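Putative hydrogenase (Pyrococcus furiosus, PDB 3LYU) probably works as an FAD- and [2Fe-2S]-binding oxidoreductase, of which this chain is a C-terminal alpha-beta domain. Local coordinates at residues E16-I21 / I43-T48; G25-I30 / H51-P56; V47-V52 / K66-H71. One frame throughout, in Å; residues are numbered along the deposited sequence.

Overall arrangement
All three contacts use strand 46-54, which runs between strands 20-26 and 70-76 in a parallel sheet. Contacts 1 and 2 both pair it with strand 20-26. Contact 1 lies where the two strands begin, contact 2 where 20-26 ends, and their centres are about 22 Å apart. Contact 3 pairs the same strand with 70-76, and it shares Val47 and Thr48 with contact 1 and His51 and Val52 with contact 2. Contact 1 is partly exposed, and there a side-chain amide bonds loop backbone. Contacts 2 and 3 are buried. Each has a buried histidine in a short polar bond.

Contact 1. Residues E16-I21 / I43-T48; sequences EKFGKI and IGNDVT
Backbone hydrogen bonds join the two strand starts in parallel. Asp46 N donates to Gly19 O at 2.7 Å, Ile21 N to Asp46 O at 2.9 Å, and Thr48 N to Ile21 O at 2.8 Å. The last runs nearly along the C=O axis. In the middle one the donor sits above the carbonyl plane.

Before the strands, the amide of Asn45 takes over the bonding. Its CG lies anti to the carbonyl carbon (chi1 -66°), which turns the amide toward loop 16-19. ND2 donates to Glu16 O at 2.7 Å, almost in the amide plane. OD1 accepts two backbone N-H groups, Phe18 N at 2.6 Å and Gly19 N at 3.1 Å. Three bonds to the loop, and a fourth from ND2 to Trp40 O in helix 29-42, fix the rotation of the amide.

The apolar part rests on Ile21. Its CD1 crosses obliquely against the amide, 3.4 Å from Asn45 CG, and Ile21 CB meets Val47 CB.

Lys20 and Asp46 lie on the face of the sheet opposite Ile21 and Val47. The extended Lys20 chain runs alongside Asp46, with CG 3.0 Å from Asp46 OD2. Lys20 NZ forms a salt bridge with Glu106, and Lys20 also makes a cation-pi contact with Trp108.

Gly44 closes helix 29-42 in a Schellman motif with positive phi. A side chain there would also collide with Lys17 CE. This is the return of a beta-alpha-beta crossover, where the chain leaves helix 29-42 and enters the neighbouring parallel strand of a Rossmann-like sheet.

Contact 2. Residues G25-I30 / H51-P56; sequences GAYTGI and HVTFEP
The imidazole of His51 stands with its edge toward the backbone of 25-27 and its two faces against aliphatic groups. Its CG is anti to the backbone N (chi1 -175°). NE2 donates to Tyr27 O at 2.6 Å, close to the ring plane and on a lone pair of the carbonyl. Gly25 O meets the same edge, 3.0 Å from His51 CD2. Ile30 crosses the ring at about a right angle and lays CG2 over one face, 3.5 Å from the centroid, as a CH-pi contact. Thr53 CG2 lies on the opposite face, offset toward the rim. The two methyls limit the rotation of the ring, and its N-H is spent on the turn.

That turn is type II', from Ala26 to Gly29, closed by Gly29 N to Ala26 O at 2.7 Å. Tyr27 has positive phi (55°) at its first corner. Its N still donates to Val52 O at 2.9 Å, while its ring swings toward the second strand. The edge of the Tyr27 ring is toward the face of Phe54 in an offset edge-to-face pair, with planes at 60°. The nearest approach is Tyr27 CE2 to Phe54 CE2, 3.7 Å. Thr28 of a fourth subunit also packs on Tyr27.

Gly25 leaves room for the start of the helix, since a CB there would clash with Ile30 CA. In related reductases the loop after this first strand faces the nucleotide, and that may hold here.

Helix 84-104 packs on the aromatic pair through Met88 and Val91, and Phe84 meets Phe54. Strand 70-76 touches His51 through His71 and Phe54 through Val76.

Contact 3. Residues V47-V52 / K66-H71; sequences VTTLHV and KAVTRH
The shortest link is between Thr49 OG1 and His71 ND1, 2.5 Å apart. Either could be the donor. The hydroxyl comes to the edge of the imidazole, near its plane. His71 CG is anti to the backbone N (chi1 172°), and Thr49 OG1 takes the crowded position between backbone N and carbonyl carbon (chi1 59°). These torsions bring the two groups together. Further along the ring edge, His71 CE1 meets His51 CB at 3.8 Å.

Val68 fills in beside this pair. Its CG1 touches Val47 CG1 at 3.6 Å and Thr49 CG2 at 3.7 Å. An alanine in place of His71 would remove the imidazole, and would probably leave the buried Thr49 hydroxyl without this partner and loosen the packing against His51.

In the backbone, Thr49 pairs with His71 in parallel. Thr49 N donates to Arg70 O at 2.8 Å, though the position of Arg70 O is less certain, and Thr69 N makes a weak bond to Val47 O. Arg70 bends back beside Thr48, and its NH1 forms a salt bridge with Glu106. Leu64 and Glu65 of helix 61-65 touch His71, and Leu64 also reaches Thr49.

His51 NE2 is hydrogen-bonded to Tyr27 O, and His51 ND1 lies 5.3 Å from His71 NE2. A positive charge on both buried rings is therefore likely to be disfavoured. The hydroxyl-imidazole bond does not settle the protonation of His71.

Contact 1. Residues E16-I21 / I43-T48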
loop_
_atom_site.group_PDB
_atom_site.type_symbol
_atom_site.label_atom_id
_atom_site.label_comp_id
_atom_site.label_asym_id
_atom_site.label_seq_id
_atom_site.Cartn_x
_atom_site.Cartn_y
_atom_site.Cartn_z
ATOM N N GLU B 16 -13.056 -6.184 -13.392
ATOM C CA GLU B 16 -13.802 -7.440 -13.332
ATOM C C GLU B 16 -15.285 -7.224 -13.516
ATOM O O GLU B 16 -15.760 -6.090 -13.554
ATOM C CB GLU B 16 -13.600 -8.124 -11.982
ATOM C CG GLU B 16 -12.156 -8.302 -11.581
ATOM C CD GLU B 16 -12.003 -9.098 -10.311
ATOM O OE1 GLU B 16 -12.733 -8.812 -9.328
ATOM O OE2 GLU B 16 -11.147 -10.004 -10.301
ATOM N N LYS B 17 -16.018 -8.322 -13.629
ATOM C CA LYS B 17 -17.458 -8.239 -13.764
ATOM C C LYS B 17 -18.016 -8.384 -12.365
ATOM O O LYS B 17 -18.045 -9.488 -11.814
ATOM C CB LYS B 17 -18.004 -9.363 -14.647
ATOM C CG LYS B 17 -17.686 -9.221 -16.121
ATOM C CD LYS B 17 -18.556 -10.163 -16.938
ATOM C CE LYS B 17 -18.203 -10.105 -18.415
ATOM N NZ LYS B 17 -19.098 -10.973 -19.246
ATOM N N PHE B 18 -18.428 -7.269 -11.773
ATOM C CA PHE B 18 -19.005 -7.297 -10.436
ATOM C C PHE B 18 -20.517 -7.402 -10.592
ATOM O O PHE B 18 -21.230 -7.783 -9.660
ATOM C CB PHE B 18 -18.642 -6.027 -9.655
ATOM C CG PHE B 18 -17.157 -5.811 -9.490
ATOM C CD1 PHE B 18 -16.406 -5.239 -10.515
ATOM C CD2 PHE B 18 -16.511 -6.172 -8.308
ATOM C CE1 PHE B 18 -15.030 -5.025 -10.369
ATOM C CE2 PHE B 18 -15.136 -5.965 -8.150
ATOM C CZ PHE B 18 -14.392 -5.388 -9.186
ATOM N N GLY B 19 -20.989 -7.074 -11.789
ATOM C CA GLY B 19 -22.402 -7.132 -12.066
ATOM C C GLY B 19 -22.949 -5.741 -12.252
ATOM O O GLY B 19 -22.586 -5.067 -13.209
ATOM N N LYS B 20 -23.819 -5.317 -11.336
ATOM C CA LYS B 20 -24.431 -3.998 -11.402
ATOM C C LYS B 20 -23.658 -3.046 -10.501
ATOM O O LYS B 20 -23.589 -3.246 -9.293
ATOM C CB LYS B 20 -25.893 -4.072 -10.974
ATOM C CG LYS B 20 -26.662 -2.797 -11.269
ATOM C CD LYS B 20 -28.147 -2.964 -11.030
ATOM C CE LYS B 20 -28.909 -1.705 -11.397
ATOM N NZ LYS B 20 -30.373 -1.878 -11.182
ATOM N N ILE B 21 -23.085 -2.007 -11.105
ATOM C CA ILE B 21 -22.266 -1.053 -10.370
ATOM C C ILE B 21 -22.828 0.367 -10.316
ATOM O O ILE B 21 -23.321 0.899 -11.303
ATOM C CB ILE B 21 -20.819 -0.983 -10.970
ATOM C CG1 ILE B 21 -20.216 -2.392 -11.061
ATOM C CG2 ILE B 21 -19.933 -0.075 -10.101
ATOM C CD1 ILE B 21 -18.929 -2.470 -11.847
ATOM N N ILE B 43 -16.535 -3.955 -20.049
ATOM C CA ILE B 43 -16.086 -5.232 -19.488
ATOM C C ILE B 43 -17.249 -6.156 -19.117
ATOM O O ILE B 43 -17.049 -7.319 -18.774
ATOM C CB ILE B 43 -15.144 -4.989 -18.254
ATOM C CG1 ILE B 43 -13.721 -5.396 -18.621
ATOM C CG2 ILE B 43 -15.607 -5.765 -17.029
ATOM C CD1 ILE B 43 -13.149 -4.648 -19.829
ATOM N N GLY B 44 -18.465 -5.636 -19.186
ATOM C CA GLY B 44 -19.615 -6.461 -18.884
ATOM C C GLY B 44 -20.366 -6.125 -17.613
ATOM O O GLY B 44 -21.140 -6.950 -17.113
ATOM N N ASN B 45 -20.138 -4.920 -17.096
ATOM C CA ASN B 45 -20.794 -4.456 -15.880
ATOM C C ASN B 45 -21.952 -3.512 -16.197
ATOM O O ASN B 45 -21.870 -2.702 -17.111
ATOM C CB ASN B 45 -19.789 -3.726 -14.983
ATOM C CG ASN B 45 -18.720 -4.640 -14.450
ATOM O OD1 ASN B 45 -19.000 -5.568 -13.702
ATOM N ND2 ASN B 45 -17.485 -4.386 -14.834
ATOM N N ASP B 46 -23.033 -3.624 -15.437
ATOM C CA ASP B 46 -24.189 -2.753 -15.616
ATOM C C ASP B 46 -23.955 -1.561 -14.698
ATOM O O ASP B 46 -24.498 -1.502 -13.596
ATOM C CB ASP B 46 -25.470 -3.480 -15.198
ATOM C CG ASP B 46 -26.690 -2.577 -15.223
ATOM O OD1 ASP B 46 -27.103 -2.158 -16.322
ATOM O OD2 ASP B 46 -27.238 -2.281 -14.142
ATOM N N VAL B 47 -23.139 -0.614 -15.143
ATOM C CA VAL B 47 -22.852 0.534 -14.306
ATOM C C VAL B 47 -23.784 1.712 -14.584
ATOM O O VAL B 47 -24.081 2.038 -15.732
ATOM C CB VAL B 47 -21.360 0.970 -14.455
ATOM C CG1 VAL B 47 -21.052 1.289 -15.898
ATOM C CG2 VAL B 47 -21.065 2.174 -13.565
ATOM N N THR B 48 -24.279 2.317 -13.511
ATOM C CA THR B 48 -25.153 3.477 -13.609
ATOM C C THR B 48 -24.405 4.522 -12.785
ATOM O O THR B 48 -24.095 4.293 -11.607
ATOM C CB THR B 48 -26.527 3.223 -12.973
ATOM O OG1 THR B 48 -26.417 3.347 -11.555
ATOM C CG2 THR B 48 -27.029 1.822 -13.308
#

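Contact 2. Residues G25-I30 / H51-P56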
loop_
_atom_site.group_PDB
_atom_site.type_symbol
_atom_site.label_atom_id
_atom_site.label_comp_id
_atom_site.label_asym_id
_atom_site.label_seq_id
_atom_site.Cartn_x
_atom_site.Cartn_y
_atom_site.Cartn_z
ATOM N N GLY B 25 -19.872 10.192 -8.510
ATOM C CA GLY B 25 -18.871 11.228 -8.651
ATOM C C GLY B 25 -19.432 12.512 -8.100
ATOM O O GLY B 25 -20.412 13.030 -8.618
ATOM N N ALA B 26 -18.830 13.020 -7.032
ATOM C CA ALA B 26 -19.292 14.264 -6.433
ATOM C C ALA B 26 -18.472 15.434 -6.968
ATOM O O ALA B 26 -17.252 15.354 -7.085
ATOM C CB ALA B 26 -19.175 14.188 -4.926
ATOM N N TYR B 27 -19.151 16.523 -7.299
ATOM C CA TYR B 27 -18.480 17.707 -7.818
ATOM C C TYR B 27 -17.632 17.324 -9.034
ATOM O O TYR B 27 -18.119 16.635 -9.922
ATOM C CB TYR B 27 -17.611 18.365 -6.719
ATOM C CG TYR B 27 -18.363 18.786 -5.456
ATOM C CD1 TYR B 27 -18.315 18.012 -4.295
ATOM C CD2 TYR B 27 -19.144 19.948 -5.437
ATOM C CE1 TYR B 27 -19.025 18.380 -3.150
ATOM C CE2 TYR B 27 -19.860 20.324 -4.294
ATOM C CZ TYR B 27 -19.798 19.537 -3.155
ATOM O OH TYR B 27 -20.511 19.904 -2.025
ATOM N N THR B 28 -16.373 17.752 -9.074
ATOM C CA THR B 28 -15.507 17.442 -10.212
ATOM C C THR B 28 -15.013 16.002 -10.160
ATOM O O THR B 28 -14.307 15.538 -11.062
ATOM C CB THR B 28 -14.271 18.388 -10.284
ATOM O OG1 THR B 28 -13.363 18.083 -9.218
ATOM C CG2 THR B 28 -14.704 19.838 -10.163
ATOM N N GLY B 29 -15.394 15.296 -9.101
ATOM C CA GLY B 29 -14.981 13.917 -8.960
ATOM C C GLY B 29 -15.478 13.082 -10.122
ATOM O O GLY B 29 -14.920 12.020 -10.393
ATOM N N ILE B 30 -16.510 13.563 -10.822
ATOM C CA ILE B 30 -17.086 12.832 -11.958
ATOM C C ILE B 30 -16.123 12.706 -13.147
ATOM O O ILE B 30 -16.210 11.768 -13.936
ATOM C CB ILE B 30 -18.415 13.490 -12.443
ATOM C CG1 ILE B 30 -19.236 12.499 -13.279
ATOM C CG2 ILE B 30 -18.118 14.726 -13.272
ATOM C CD1 ILE B 30 -19.723 11.312 -12.499
ATOM N N HIS B 51 -23.987 11.732 -10.660
ATOM C CA HIS B 51 -23.174 12.923 -10.494
ATOM C C HIS B 51 -23.945 13.920 -9.651
ATOM O O HIS B 51 -24.978 14.439 -10.093
ATOM C CB HIS B 51 -22.837 13.574 -11.845
ATOM C CG HIS B 51 -21.889 14.734 -11.734
ATOM N ND1 HIS B 51 -21.769 15.695 -12.714
ATOM C CD2 HIS B 51 -21.007 15.076 -10.764
ATOM C CE1 HIS B 51 -20.856 16.580 -12.353
ATOM N NE2 HIS B 51 -20.378 16.227 -11.173
ATOM N N VAL B 52 -23.455 14.183 -8.440
ATOM C CA VAL B 52 -24.111 15.152 -7.565
ATOM C C VAL B 52 -23.193 16.364 -7.471
ATOM O O VAL B 52 -22.050 16.267 -7.020
ATOM C CB VAL B 52 -24.382 14.570 -6.153
ATOM C CG1 VAL B 52 -25.208 15.557 -5.339
ATOM C CG2 VAL B 52 -25.108 13.231 -6.266
ATOM N N THR B 53 -23.696 17.505 -7.930
ATOM C CA THR B 53 -22.914 18.739 -7.913
ATOM C C THR B 53 -23.869 19.926 -8.006
ATOM O O THR B 53 -25.081 19.734 -7.966
ATOM C CB THR B 53 -21.912 18.763 -9.093
ATOM O OG1 THR B 53 -20.972 19.823 -8.901
ATOM C CG2 THR B 53 -22.637 18.959 -10.423
ATOM N N PHE B 54 -23.335 21.143 -8.117
ATOM C CA PHE B 54 -24.173 22.342 -8.223
ATOM C C PHE B 54 -24.619 22.560 -9.662
ATOM O O PHE B 54 -23.922 22.173 -10.593
ATOM C CB PHE B 54 -23.417 23.565 -7.706
ATOM C CG PHE B 54 -23.180 23.541 -6.225
ATOM C CD1 PHE B 54 -24.253 23.465 -5.340
ATOM C CD2 PHE B 54 -21.890 23.594 -5.711
ATOM C CE1 PHE B 54 -24.050 23.443 -3.963
ATOM C CE2 PHE B 54 -21.673 23.573 -4.334
ATOM C CZ PHE B 54 -22.759 23.497 -3.456
ATOM N N GLU B 55 -25.787 23.168 -9.838
ATOM C CA GLU B 55 -26.327 23.399 -11.170
ATOM C C GLU B 55 -25.315 23.873 -12.220
ATOM O O GLU B 55 -25.285 23.355 -13.345
ATOM C CB GLU B 55 -27.486 24.394 -11.101
ATOM C CG GLU B 55 -28.709 23.858 -10.392
ATOM C CD GLU B 55 -29.870 24.844 -10.386
ATOM O OE1 GLU B 55 -30.927 24.514 -9.795
ATOM O OE2 GLU B 55 -29.726 25.943 -10.970
ATOM N N PRO B 56 -24.482 24.868 -11.874
ATOM C CA PRO B 56 -23.481 25.392 -12.811
ATOM C C PRO B 56 -22.194 24.565 -12.930
ATOM O O PRO B 56 -21.174 25.087 -13.390
ATOM C CB PRO B 56 -23.198 26.781 -12.254
ATOM C CG PRO B 56 -23.272 26.536 -10.767
ATOM C CD PRO B 56 -24.532 25.693 -10.648
#

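Contact 3. Residues V47-V52 / K66-H71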
loop_
_atom_site.group_PDB
_atom_site.type_symbol
_atom_site.label_atom_id
_atom_site.label_comp_id
_atom_site.label_asym_id
_atom_site.label_seq_id
_atom_site.Cartn_x
_atom_site.Cartn_y
_atom_site.Cartn_z
ATOM N N VAL B 47 -23.139 -0.614 -15.143
ATOM C CA VAL B 47 -22.852 0.534 -14.306
ATOM C C VAL B 47 -23.784 1.712 -14.584
ATOM O O VAL B 47 -24.081 2.038 -15.732
ATOM C CB VAL B 47 -21.360 0.970 -14.455
ATOM C CG1 VAL B 47 -21.052 1.289 -15.898
ATOM C CG2 VAL B 47 -21.065 2.174 -13.565
ATOM N N THR B 48 -24.279 2.317 -13.511
ATOM C CA THR B 48 -25.153 3.477 -13.609
ATOM C C THR B 48 -24.405 4.522 -12.785
ATOM O O THR B 48 -24.095 4.293 -11.607
ATOM C CB THR B 48 -26.527 3.223 -12.973
ATOM O OG1 THR B 48 -26.417 3.347 -11.555
ATOM C CG2 THR B 48 -27.029 1.822 -13.308
ATOM N N THR B 49 -24.092 5.654 -13.407
ATOM C CA THR B 49 -23.347 6.692 -12.716
ATOM C C THR B 49 -24.223 7.764 -12.115
ATOM O O THR B 49 -25.294 8.082 -12.630
ATOM C CB THR B 49 -22.317 7.390 -13.648
ATOM O OG1 THR B 49 -22.994 7.969 -14.769
ATOM C CG2 THR B 49 -21.271 6.399 -14.136
ATOM N N LEU B 50 -23.762 8.328 -11.014
ATOM C CA LEU B 50 -24.509 9.384 -10.364
ATOM C C LEU B 50 -23.584 10.570 -10.170
ATOM O O LEU B 50 -22.507 10.428 -9.605
ATOM C CB LEU B 50 -25.042 8.902 -9.009
ATOM C CG LEU B 50 -25.531 9.996 -8.045
ATOM C CD1 LEU B 50 -26.756 10.678 -8.616
ATOM C CD2 LEU B 50 -25.834 9.398 -6.684
ATOM N N HIS B 51 -23.987 11.732 -10.660
ATOM C CA HIS B 51 -23.174 12.923 -10.494
ATOM C C HIS B 51 -23.945 13.920 -9.651
ATOM O O HIS B 51 -24.978 14.439 -10.093
ATOM C CB HIS B 51 -22.837 13.574 -11.845
ATOM C CG HIS B 51 -21.889 14.734 -11.734
ATOM N ND1 HIS B 51 -21.769 15.695 -12.714
ATOM C CD2 HIS B 51 -21.007 15.076 -10.764
ATOM C CE1 HIS B 51 -20.856 16.580 -12.353
ATOM N NE2 HIS B 51 -20.378 16.227 -11.173
ATOM N N VAL B 52 -23.455 14.183 -8.440
ATOM C CA VAL B 52 -24.111 15.152 -7.565
ATOM C C VAL B 52 -23.193 16.364 -7.471
ATOM O O VAL B 52 -22.050 16.267 -7.020
ATOM C CB VAL B 52 -24.382 14.570 -6.153
ATOM C CG1 VAL B 52 -25.208 15.557 -5.339
ATOM C CG2 VAL B 52 -25.108 13.231 -6.266
ATOM N N LYS B 66 -23.890 7.794 -22.729
ATOM C CA LYS B 66 -23.584 6.944 -23.869
ATOM C C LYS B 66 -22.612 5.819 -23.510
ATOM O O LYS B 66 -22.475 4.859 -24.253
ATOM C CB LYS B 66 -22.994 7.812 -24.984
ATOM C CG LYS B 66 -22.765 7.096 -26.299
ATOM C CD LYS B 66 -22.352 8.079 -27.384
ATOM C CE LYS B 66 -22.252 7.395 -28.737
ATOM N NZ LYS B 66 -21.902 8.365 -29.819
ATOM N N ALA B 67 -21.944 5.944 -22.368
ATOM C CA ALA B 67 -20.977 4.947 -21.911
ATOM C C ALA B 67 -21.506 3.969 -20.848
ATOM O O ALA B 67 -21.000 2.857 -20.722
ATOM C CB ALA B 67 -19.731 5.646 -21.390
ATOM N N VAL B 68 -22.513 4.373 -20.082
ATOM C CA VAL B 68 -23.070 3.503 -19.051
ATOM C C VAL B 68 -24.525 3.184 -19.365
ATOM O O VAL B 68 -25.134 3.816 -20.220
ATOM C CB VAL B 68 -23.000 4.160 -17.656
ATOM C CG1 VAL B 68 -21.568 4.549 -17.333
ATOM C CG2 VAL B 68 -23.912 5.382 -17.604
ATOM N N THR B 69 -25.092 2.201 -18.678
ATOM C CA THR B 69 -26.484 1.844 -18.927
ATOM C C THR B 69 -27.345 3.045 -18.571
ATOM O O THR B 69 -28.236 3.409 -19.326
ATOM C CB THR B 69 -26.932 0.626 -18.088
ATOM O OG1 THR B 69 -27.204 1.029 -16.741
ATOM C CG2 THR B 69 -25.847 -0.417 -18.069
ATOM N N ARG B 70 -27.052 3.669 -17.431
ATOM C CA ARG B 70 -27.801 4.835 -16.967
ATOM C C ARG B 70 -26.964 5.874 -16.212
ATOM O O ARG B 70 -26.219 5.542 -15.287
ATOM C CB ARG B 70 -28.940 4.384 -16.061
ATOM C CG ARG B 70 -29.840 5.503 -15.626
ATOM C CD ARG B 70 -30.216 5.325 -14.182
ATOM N NE ARG B 70 -30.823 4.084 -13.883
ATOM C CZ ARG B 70 -30.594 3.105 -13.014
ATOM N NH1 ARG B 70 -31.479 2.139 -13.123
ATOM N NH2 ARG B 70 -29.619 3.004 -12.119
ATOM N N HIS B 71 -27.101 7.134 -16.602
ATOM C CA HIS B 71 -26.382 8.206 -15.938
ATOM C C HIS B 71 -27.342 9.169 -15.252
ATOM O O HIS B 71 -28.216 9.737 -15.894
ATOM C CB HIS B 71 -25.525 8.987 -16.933
ATOM C CG HIS B 71 -24.907 10.218 -16.342
ATOM N ND1 HIS B 71 -24.105 10.183 -15.220
ATOM C CD2 HIS B 71 -25.018 11.523 -16.684
ATOM C CE1 HIS B 71 -23.751 11.413 -14.895
ATOM N NE2 HIS B 71 -24.292 12.246 -15.767
#